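Local coordinates for protein alpha-1,2-mannosidase (Bacteroides thetaiotaomicron, PDB 2WW2) that hydrolyses alpha-mannosides with inversion at the anomeric carbon, as a calcium-dependent member of glycoside hydrolase family 92, at residues P43-N48 with M53-D58; T108-S113 with L258-A263; S113-F116 with L120-S123. One frame throughout, in Å; residues are numbered along the deposited sequence.

Interaction 1 of 3, residues P43-N48 with M53-D58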
# COMPACT_ATOMS: atom_id res chain seq x y z
N PRO A 43 -22.42 13.20 28.65
CA PRO A 43 -21.20 13.58 29.35
C PRO A 43 -20.27 14.35 28.42
O PRO A 43 -20.26 14.14 27.18
CB PRO A 43 -20.56 12.22 29.71
CG PRO A 43 -21.12 11.26 28.66
CD PRO A 43 -22.54 11.74 28.47
N GLN A 44 -19.49 15.24 29.02
CA GLN A 44 -18.54 16.06 28.27
C GLN A 44 -17.13 15.93 28.88
O GLN A 44 -16.93 16.22 30.07
CB GLN A 44 -18.97 17.53 28.28
CG GLN A 44 -17.92 18.49 27.68
CD GLN A 44 -18.27 19.94 27.95
OE1 GLN A 44 -19.34 20.24 28.49
NE2 GLN A 44 -17.37 20.86 27.58
N THR A 45 -16.17 15.49 28.07
CA THR A 45 -14.76 15.47 28.49
C THR A 45 -13.95 16.57 27.81
O THR A 45 -12.95 17.05 28.36
CB THR A 45 -14.08 14.11 28.18
OG1 THR A 45 -14.08 13.88 26.78
CG2 THR A 45 -14.84 12.98 28.83
N GLY A 46 -14.39 16.98 26.62
CA GLY A 46 -13.66 17.99 25.84
C GLY A 46 -13.96 19.40 26.34
O GLY A 46 -14.93 19.61 27.07
N GLU A 47 -13.11 20.36 25.98
CA GLU A 47 -13.35 21.76 26.35
C GLU A 47 -14.65 22.26 25.74
O GLU A 47 -15.05 21.77 24.69
CB GLU A 47 -12.22 22.65 25.83
CG GLU A 47 -10.98 22.61 26.65
CD GLU A 47 -9.98 23.70 26.23
OE1 GLU A 47 -10.31 24.54 25.36
OE2 GLU A 47 -8.87 23.68 26.76
N ASN A 48 -15.28 23.26 26.35
CA ASN A 48 -16.35 23.98 25.68
C ASN A 48 -15.83 24.42 24.32
O ASN A 48 -14.71 24.92 24.22
CB ASN A 48 -16.77 25.25 26.46
CG ASN A 48 -17.59 24.94 27.72
OD1 ASN A 48 -17.75 23.78 28.12
ND2 ASN A 48 -18.14 25.99 28.33
N MET A 53 -16.68 16.33 21.93
CA MET A 53 -17.29 16.59 23.22
C MET A 53 -16.97 15.49 24.21
O MET A 53 -16.74 15.75 25.39
CB MET A 53 -18.81 16.69 23.04
CG MET A 53 -19.59 16.83 24.33
SD MET A 53 -21.34 17.20 24.02
CE MET A 53 -21.82 15.85 23.02
N TYR A 54 -17.03 14.25 23.75
CA TYR A 54 -16.76 13.10 24.61
C TYR A 54 -15.73 12.26 23.88
O TYR A 54 -15.98 11.79 22.77
CB TYR A 54 -18.05 12.28 24.87
CG TYR A 54 -17.84 11.00 25.68
CD1 TYR A 54 -18.01 10.97 27.06
CD2 TYR A 54 -17.48 9.80 25.04
CE1 TYR A 54 -17.83 9.79 27.80
CE2 TYR A 54 -17.29 8.61 25.77
CZ TYR A 54 -17.47 8.62 27.14
OH TYR A 54 -17.29 7.45 27.84
N THR A 55 -14.57 12.08 24.51
CA THR A 55 -13.49 11.28 23.97
C THR A 55 -13.27 10.10 24.92
O THR A 55 -12.93 10.30 26.09
CB THR A 55 -12.22 12.16 23.81
OG1 THR A 55 -12.48 13.12 22.78
CG2 THR A 55 -10.98 11.34 23.46
N TYR A 56 -13.50 8.89 24.42
CA TYR A 56 -13.47 7.71 25.25
C TYR A 56 -12.15 7.54 26.00
O TYR A 56 -12.13 7.08 27.13
CB TYR A 56 -13.77 6.47 24.41
CG TYR A 56 -13.93 5.22 25.24
CD1 TYR A 56 -15.13 4.95 25.91
CD2 TYR A 56 -12.88 4.33 25.40
CE1 TYR A 56 -15.27 3.82 26.67
CE2 TYR A 56 -13.01 3.19 26.16
CZ TYR A 56 -14.21 2.94 26.80
OH TYR A 56 -14.33 1.79 27.57
N THR A 57 -11.03 7.93 25.38
CA THR A 57 -9.73 7.75 26.03
C THR A 57 -9.42 8.85 27.07
O THR A 57 -8.42 8.78 27.76
CB THR A 57 -8.58 7.68 25.00
OG1 THR A 57 -8.66 8.81 24.12
CG2 THR A 57 -8.67 6.39 24.16
N ASP A 58 -10.27 9.88 27.16
CA ASP A 58 -10.04 10.93 28.15
C ASP A 58 -10.73 10.55 29.46
O ASP A 58 -11.81 9.95 29.44
CB ASP A 58 -10.45 12.31 27.62
CG ASP A 58 -9.45 12.85 26.58
OD1 ASP A 58 -8.26 12.45 26.61
OD2 ASP A 58 -9.81 13.66 25.72
O HOH W 1 -11.67 15.33 25.78
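T45 meets M53, Y54 and T55 where the chain, on leaving strand 40-44 of the β-sandwich N-terminal domain of this GH92 enzyme, doubles back on itself before strand 60-67. The tight half is built round one carbonyl. M53 O accepts T45 N at 2.8 Å, nearly along the C=O axis, and G46 N at 2.9 Å from above the carbonyl plane; the second is the straighter bond (175° at the hydrogen against 143°). Next to it T55 N donates to T45 OG1 (2.9 Å). With chi1 at 62°, this hydroxyl lies between its own backbone N and carbonyl carbon, while CG2 is turned to the ring of Y54. P43 CG approaches the same ring obliquely, 3.5 Å from Y54 CD1. Beyond the packed ring, Y54 OH bonds to E105, a residue of a bound sodium site, consistent with a second-shell role for the tyrosine.

The other side is looser and wetter. The type I turn T55-D58 swings outward, its exposed T57 reaching Q722 of a neighbouring subunit through the backbone, and D58 touches T45 chiefly by CB. A water spans what remains, hydrogen-bonded to T45 OG1 at 3.0 Å and lying unusually close to D58 OD2. Away from this water, within 43-48, buried Q44 NE2 gives one in-plane N-H to G46 O (2.8 Å) and the other to N48 OD1 (3.0 Å).

Interaction 2 of 3, residues T108-S113 with L258-A263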
# COMPACT_ATOMS: atom_id res chain seq x y z
N THR A 108 -26.49 4.14 28.69
CA THR A 108 -27.63 3.54 27.97
C THR A 108 -28.40 4.70 27.38
O THR A 108 -28.15 5.86 27.75
CB THR A 108 -28.59 2.77 28.91
OG1 THR A 108 -29.37 3.68 29.69
CG2 THR A 108 -27.84 1.83 29.85
N PRO A 109 -29.33 4.43 26.45
CA PRO A 109 -30.09 5.52 25.83
C PRO A 109 -31.02 6.22 26.81
O PRO A 109 -31.38 7.37 26.57
CB PRO A 109 -30.94 4.80 24.76
CG PRO A 109 -30.17 3.55 24.46
CD PRO A 109 -29.54 3.14 25.76
N TYR A 110 -31.44 5.52 27.87
CA TYR A 110 -32.47 6.01 28.76
C TYR A 110 -31.90 6.52 30.09
O TYR A 110 -32.63 7.00 30.94
CB TYR A 110 -33.51 4.89 29.04
CG TYR A 110 -32.89 3.65 29.63
CD1 TYR A 110 -32.72 3.54 31.01
CD2 TYR A 110 -32.45 2.61 28.82
CE1 TYR A 110 -32.12 2.40 31.57
CE2 TYR A 110 -31.85 1.49 29.36
CZ TYR A 110 -31.70 1.38 30.73
OH TYR A 110 -31.08 0.24 31.25
N ASN A 111 -30.58 6.39 30.26
CA ASN A 111 -29.90 6.82 31.47
C ASN A 111 -28.39 6.69 31.32
O ASN A 111 -27.87 5.67 30.91
CB ASN A 111 -30.34 5.96 32.69
CG ASN A 111 -29.77 6.49 34.00
OD1 ASN A 111 -30.33 7.41 34.61
ND2 ASN A 111 -28.67 5.91 34.45
N TYR A 112 -27.67 7.75 31.69
CA TYR A 112 -26.23 7.68 31.82
C TYR A 112 -25.87 7.87 33.29
O TYR A 112 -26.31 8.84 33.93
CB TYR A 112 -25.58 8.78 30.98
CG TYR A 112 -24.06 8.81 31.10
CD1 TYR A 112 -23.25 8.13 30.20
CD2 TYR A 112 -23.45 9.52 32.14
CE1 TYR A 112 -21.84 8.15 30.32
CE2 TYR A 112 -22.05 9.56 32.26
CZ TYR A 112 -21.26 8.89 31.35
OH TYR A 112 -19.90 8.92 31.49
N SER A 113 -25.09 6.94 33.85
CA SER A 113 -24.70 7.01 35.25
C SER A 113 -23.16 6.91 35.34
O SER A 113 -22.54 6.14 34.61
CB SER A 113 -25.36 5.87 36.04
OG SER A 113 -24.92 5.85 37.40
N LEU A 258 -38.22 7.78 37.44
CA LEU A 258 -39.44 7.96 36.64
C LEU A 258 -39.09 8.24 35.17
O LEU A 258 -39.61 7.59 34.26
CB LEU A 258 -40.33 9.08 37.18
CG LEU A 258 -41.69 9.22 36.47
CD1 LEU A 258 -42.58 8.02 36.75
CD2 LEU A 258 -42.43 10.52 36.87
N ILE A 259 -38.19 9.20 34.94
CA ILE A 259 -37.80 9.59 33.57
C ILE A 259 -37.08 8.43 32.86
O ILE A 259 -37.31 8.15 31.68
CB ILE A 259 -36.89 10.85 33.58
CG1 ILE A 259 -37.58 12.00 34.35
CG2 ILE A 259 -36.49 11.26 32.13
CD1 ILE A 259 -39.05 12.29 33.94
N SER A 260 -36.21 7.77 33.60
CA SER A 260 -35.52 6.59 33.09
C SER A 260 -36.51 5.50 32.61
O SER A 260 -36.38 5.00 31.49
CB SER A 260 -34.60 6.03 34.18
OG SER A 260 -33.93 4.86 33.74
N GLY A 261 -37.46 5.11 33.47
CA GLY A 261 -38.48 4.12 33.09
C GLY A 261 -39.27 4.54 31.86
O GLY A 261 -39.55 3.73 30.97
N LYS A 262 -39.66 5.81 31.81
CA LYS A 262 -40.39 6.29 30.65
C LYS A 262 -39.56 6.23 29.36
O LYS A 262 -40.06 5.85 28.31
CB LYS A 262 -40.86 7.72 30.88
CG LYS A 262 -41.95 7.87 31.93
CD LYS A 262 -42.31 9.35 32.05
CE LYS A 262 -43.54 9.56 32.91
NZ LYS A 262 -43.95 10.99 32.76
N ALA A 263 -38.29 6.64 29.42
CA ALA A 263 -37.43 6.60 28.24
C ALA A 263 -37.16 5.16 27.82
O ALA A 263 -37.10 4.82 26.64
CB ALA A 263 -36.13 7.35 28.50
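Y110 rests against S260 and A263, bringing the tight turn of the β-hairpin formed by strands 98-108 and 111-116 onto helix 256-271. That helix comes after the last strand of the N-terminal sandwich, 229-236, so the contact joins an early hairpin of the sandwich to a helix nearly 150 residues further on.

The apolar part is small. Y110 CB sits 3.6 Å from A263 CB, and the CA atoms of Y110 and A263 are 5.0 Å apart here; P109 and Y110 extend the packing along the helix to W267 and R264.

Polar atoms take part without a hydrogen bond between the two segments. S260 OG, anti to its own backbone N (chi1 178°), comes to the edge of the Y110 ring near the ring plane, 3.3 Å from CD1. The same oxygen lies 3.9 Å from N111 CB, and S260 also packs on S125, whose OG is hydrogen-bonded to Y110 O.

Hydrogen bonds lie within the turn itself, beneath the ring. At chi1 58° the tyrosine CG lies between backbone N and carbonyl carbon, which folds the ring back over T108 so that OG1 stands 3.2 Å above the plane, over the ring centre. Replacing Y110 with an alanine would probably open a gap beside S260 OG and strip T108 OG1 of its aromatic cover, leaving little more than the methyl contact with A263. Y110 N gives T108 OG1 a weak bond. The T108 hydroxyl hydrogen is committed elsewhere: OG1 donates to N111 O at 2.8 Å, in the carbonyl plane and on a lone pair, while T108 N reaches that same N111 O at 3.0 Å.

Interaction 3 of 3, residues S113-F116 with L120-S123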
# COMPACT_ATOMS: atom_id res chain seq x y z
N SER A 113 -25.09 6.94 33.85
CA SER A 113 -24.70 7.01 35.25
C SER A 113 -23.16 6.91 35.34
O SER A 113 -22.54 6.14 34.61
CB SER A 113 -25.36 5.87 36.04
OG SER A 113 -24.92 5.85 37.40
N VAL A 114 -22.55 7.72 36.19
CA VAL A 114 -21.10 7.64 36.40
C VAL A 114 -20.80 7.94 37.87
O VAL A 114 -21.49 8.76 38.50
CB VAL A 114 -20.34 8.58 35.45
CG1 VAL A 114 -20.68 10.05 35.76
CG2 VAL A 114 -18.82 8.35 35.52
N THR A 115 -19.80 7.27 38.42
CA THR A 115 -19.31 7.58 39.76
C THR A 115 -17.87 8.02 39.61
O THR A 115 -17.04 7.31 39.01
CB THR A 115 -19.40 6.36 40.67
OG1 THR A 115 -20.76 5.91 40.68
CG2 THR A 115 -18.94 6.69 42.11
N PHE A 116 -17.58 9.22 40.09
CA PHE A 116 -16.25 9.77 39.97
C PHE A 116 -15.30 9.12 40.97
O PHE A 116 -15.74 8.43 41.90
CB PHE A 116 -16.30 11.30 40.12
CG PHE A 116 -17.13 11.95 39.03
CD1 PHE A 116 -16.55 12.25 37.81
CD2 PHE A 116 -18.48 12.24 39.23
CE1 PHE A 116 -17.30 12.84 36.80
CE2 PHE A 116 -19.24 12.82 38.23
CZ PHE A 116 -18.64 13.13 37.00
N LEU A 120 -18.39 10.74 44.17
CA LEU A 120 -19.63 11.41 43.80
C LEU A 120 -20.30 10.60 42.70
O LEU A 120 -19.67 10.26 41.70
CB LEU A 120 -19.37 12.84 43.32
CG LEU A 120 -20.62 13.68 42.98
CD1 LEU A 120 -20.35 15.18 43.26
CD2 LEU A 120 -21.11 13.47 41.53
N GLN A 121 -21.58 10.27 42.88
CA GLN A 121 -22.29 9.53 41.84
C GLN A 121 -23.38 10.40 41.26
O GLN A 121 -24.01 11.17 41.98
CB GLN A 121 -22.89 8.23 42.40
CG GLN A 121 -23.66 7.38 41.34
CD GLN A 121 -25.11 7.80 41.18
OE1 GLN A 121 -25.71 8.37 42.09
NE2 GLN A 121 -25.69 7.49 40.03
N THR A 122 -23.59 10.31 39.95
CA THR A 122 -24.70 11.03 39.33
C THR A 122 -25.26 10.23 38.17
O THR A 122 -24.54 9.46 37.53
CB THR A 122 -24.27 12.45 38.88
OG1 THR A 122 -25.42 13.17 38.40
CG2 THR A 122 -23.24 12.40 37.79
N SER A 123 -26.57 10.35 37.94
CA SER A 123 -27.13 9.85 36.70
C SER A 123 -28.18 10.81 36.16
O SER A 123 -28.72 11.66 36.89
CB SER A 123 -27.67 8.42 36.82
OG SER A 123 -28.95 8.36 37.41
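S113 and Q121 are joined by a side-chain bond across the strands: Q121 NE2 donates to S113 OG at 3.2 Å, with the hydroxyl almost in the amide plane. The glutamine gets there by leaving the backbone with CG anti to N and then bending at chi2 (-86°), which lays its chain along the strand; on the way CG passes 3.3 Å from T115 OG1. On this same face the CB atoms of S113 and S123 meet at 3.5 Å, as befits a non-hydrogen-bonded pair with closely spaced backbones.

On the V114 and T122 face the side-chain contacts are apolar. The V114 and T122 side chains lie side by side, CG1 4.0 Å from CG2. F116 and L120 continue this patch, F116 CD2 lying 3.7 Å from L120 CD2 with the two side chains pointing the same way, and T122 CG2 comes obliquely to the F116 ring. A separate, polar approach is that of L120 O, which sits at the edge of this ring near its plane.

The backbone between the two faces is an antiparallel β-hairpin, strand 111-116 returning as 121-126. V114 and T122 exchange a reciprocal pair of bonds, N to O in each direction at 3.0 Å, and F116 N closes the turn end on L120 O (2.8 Å). CA-H...O contacts fill the intervals, among them T115 CA to L120 O.

Neighbouring strands set these groups in place. E134 OE2, on strand 130-136, takes both Q121 NE2 and S123 OG, so the amide nitrogen that reaches S113 has a second partner, and T122 OG1 bonds to the E134 carbonyl. F116 reaches inward to F64, M83 and F100, and L120 leans on P84, A86 and V135.

In the fold
Interactions 2 and 3 use the same strand, 111-116, at its two ends and share S113: interaction 3 pairs it with its hairpin neighbour, whereas interaction 2 sets its starting turn against a helix from much later in the chain. Interaction 1 belongs to the same sandwich and touches interaction 2 through P43 CG, 3.6 Å from Y112 CZ. Interactions 1 and 3 are buried and held by hydrogen bonds, gathered on one carbonyl and one hydroxyl in the first and laddered in the third. Interaction 2 is smaller, only partly buried, and rests on van der Waals contact. E105, which with H102 lines a bound sodium ion, takes hydroxyls from both neighbourhoods, Y54 and Y112.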